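Local atomic coordinates of chlorella virus DNA ligase-adenylate (Chlorella virus, PDB entry 1FVI), a protein that probably seals nicks in DNA in an ATP-dependent reaction that passes through a covalent enzyme-adenylate, the form captured in this structure. Residues L147-Y150 / E151-V154. The protein carries 1 engineered substitution. Sequence-based numbering, arbitrary orientation.
Sequences LLQY and ERDV
Tyr-150 sets its CG opposite the backbone N (chi1 -174°), which swings the ring toward the next turn of the helix and over Val-154; on the neighbouring flank, the bend of Arg-152 at chi3 (58°) folds its guanidinium back over Gln-149. The tyrosine contact is a CH-pi interaction one turn apart: Val-154 CG2 lies over one ring face, 4.0 Å from the centroid of the Tyr-150 ring and nearest its phenolic end, at 3.6 Å from CZ of Tyr-150. A beta-branched residue suits this place, because a methyl held close to the backbone can meet the ring laid across it; the broad, flat tyrosine takes that methyl on a face while also touching Ala-23, Pro-25, Val-139 and Ile-141.

Gln-149 meets the arginine chiefly through CB, 3.5 Å from Arg-152 NH2 and over one face of the guanidinium, while the rest of its extended chain runs on. At its edge the same guanidinium meets the carboxylate of Asp-153, whose OD1 forms a salt bridge with Arg-152 NE at 3.2 Å; the approach is from above the carboxylate plane, and the second bond, from NH2, is weak. A long, bendable arginine can thus serve an adjacent acid and still lie against the preceding turn.

Beneath these side chains runs regular i to i+4 alpha-helical bonding, from Glu-151 N to Leu-147 O at 3.0 Å through Val-154 N to Tyr-150 O at 2.8 Å. Glu-151 is buried, yet its two carboxylate oxygens let one side chain accept from successive backbone N-H groups, OE2 from Gln-188 and OE1 from Phe-189.

Helix 144-156 packs on the mixed sheet containing strands 21-25, 139-141 and 162-165: Leu-147 and Tyr-150 touch the latter two, and Tyr-150 and Val-154 rest on Pro-25, an AMP-binding residue of strand 21-25, whereas Gln-149 and Arg-152 meet Phe-285, just before strand 286-291.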
loop_
_atom_site.group_PDB
_atom_site.type_symbol
_atom_site.label_atom_id
_atom_site.label_comp_id
_atom_site.label_asym_id
_atom_site.label_seq_id
_atom_site.Cartn_x
_atom_site.Cartn_y
_atom_site.Cartn_z
ATOM N N LEU A 147 -9.669 -12.452 -0.682
ATOM C CA LEU A 147 -9.593 -11.058 -1.136
ATOM C C LEU A 147 -9.857 -10.084 0.025
ATOM O O LEU A 147 -9.095 -9.145 0.250
ATOM C CB LEU A 147 -10.607 -10.796 -2.264
ATOM C CG LEU A 147 -10.101 -10.156 -3.568
ATOM C CD1 LEU A 147 -11.251 -9.487 -4.305
ATOM C CD2 LEU A 147 -9.016 -9.153 -3.292
ATOM N N LEU A 148 -10.959 -10.297 0.742
ATOM C CA LEU A 148 -11.298 -9.460 1.895
ATOM C C LEU A 148 -10.244 -9.533 3.022
ATOM O O LEU A 148 -9.893 -8.508 3.613
ATOM C CB LEU A 148 -12.671 -9.862 2.418
ATOM C CG LEU A 148 -13.729 -9.499 1.383
ATOM C CD1 LEU A 148 -15.027 -10.165 1.717
ATOM C CD2 LEU A 148 -13.867 -7.992 1.308
ATOM N N GLN A 149 -9.749 -10.737 3.320
ATOM C CA GLN A 149 -8.727 -10.895 4.351
ATOM C C GLN A 149 -7.511 -10.090 3.920
ATOM O O GLN A 149 -6.843 -9.464 4.749
ATOM C CB GLN A 149 -8.344 -12.362 4.537
ATOM C CG GLN A 149 -9.506 -13.256 4.967
ATOM C CD GLN A 149 -9.111 -14.718 5.169
ATOM O OE1 GLN A 149 -9.003 -15.184 6.300
ATOM N NE2 GLN A 149 -8.920 -15.448 4.073
ATOM N N TYR A 150 -7.261 -10.075 2.609
ATOM C CA TYR A 150 -6.138 -9.333 2.054
ATOM C C TYR A 150 -6.290 -7.811 2.245
ATOM O O TYR A 150 -5.313 -7.122 2.592
ATOM C CB TYR A 150 -5.942 -9.691 0.573
ATOM C CG TYR A 150 -4.711 -9.051 -0.003
ATOM C CD1 TYR A 150 -3.439 -9.442 0.432
ATOM C CD2 TYR A 150 -4.806 -8.010 -0.931
ATOM C CE1 TYR A 150 -2.301 -8.812 -0.031
ATOM C CE2 TYR A 150 -3.659 -7.368 -1.403
ATOM C CZ TYR A 150 -2.416 -7.774 -0.939
ATOM O OH TYR A 150 -1.278 -7.122 -1.311
ATOM N N GLU A 151 -7.514 -7.297 2.049
ATOM C CA GLU A 151 -7.788 -5.862 2.212
ATOM C C GLU A 151 -7.579 -5.472 3.677
ATOM O O GLU A 151 -6.982 -4.430 3.956
ATOM C CB GLU A 151 -9.215 -5.474 1.759
ATOM C CG GLU A 151 -9.480 -3.947 1.905
ATOM C CD GLU A 151 -10.724 -3.411 1.189
ATOM O OE1 GLU A 151 -11.151 -2.288 1.521
ATOM O OE2 GLU A 151 -11.264 -4.076 0.284
ATOM N N ARG A 152 -8.107 -6.292 4.594
ATOM C CA ARG A 152 -7.937 -6.077 6.033
ATOM C C ARG A 152 -6.433 -5.991 6.358
ATOM O O ARG A 152 -5.976 -5.075 7.044
ATOM C CB ARG A 152 -8.543 -7.254 6.802
ATOM C CG ARG A 152 -8.209 -7.274 8.298
ATOM C CD ARG A 152 -8.234 -8.690 8.872
ATOM N NE ARG A 152 -7.301 -9.590 8.192
ATOM C CZ ARG A 152 -7.380 -10.921 8.214
ATOM N NH1 ARG A 152 -8.341 -11.530 8.890
ATOM N NH2 ARG A 152 -6.539 -11.652 7.492
ATOM N N ASP A 153 -5.664 -6.950 5.846
ATOM C CA ASP A 153 -4.217 -6.991 6.076
ATOM C C ASP A 153 -3.546 -5.738 5.573
ATOM O O ASP A 153 -2.790 -5.074 6.280
ATOM C CB ASP A 153 -3.609 -8.203 5.368
ATOM C CG ASP A 153 -3.868 -9.497 6.109
ATOM O OD1 ASP A 153 -4.244 -9.430 7.302
ATOM O OD2 ASP A 153 -3.692 -10.584 5.510
ATOM N N VAL A 154 -3.837 -5.435 4.318
ATOM C CA VAL A 154 -3.310 -4.274 3.625
ATOM C C VAL A 154 -3.673 -2.958 4.342
ATOM O O VAL A 154 -2.814 -2.092 4.545
ATOM C CB VAL A 154 -3.734 -4.378 2.115
ATOM C CG1 VAL A 154 -4.262 -3.094 1.577
ATOM C CG2 VAL A 154 -2.572 -4.928 1.307
#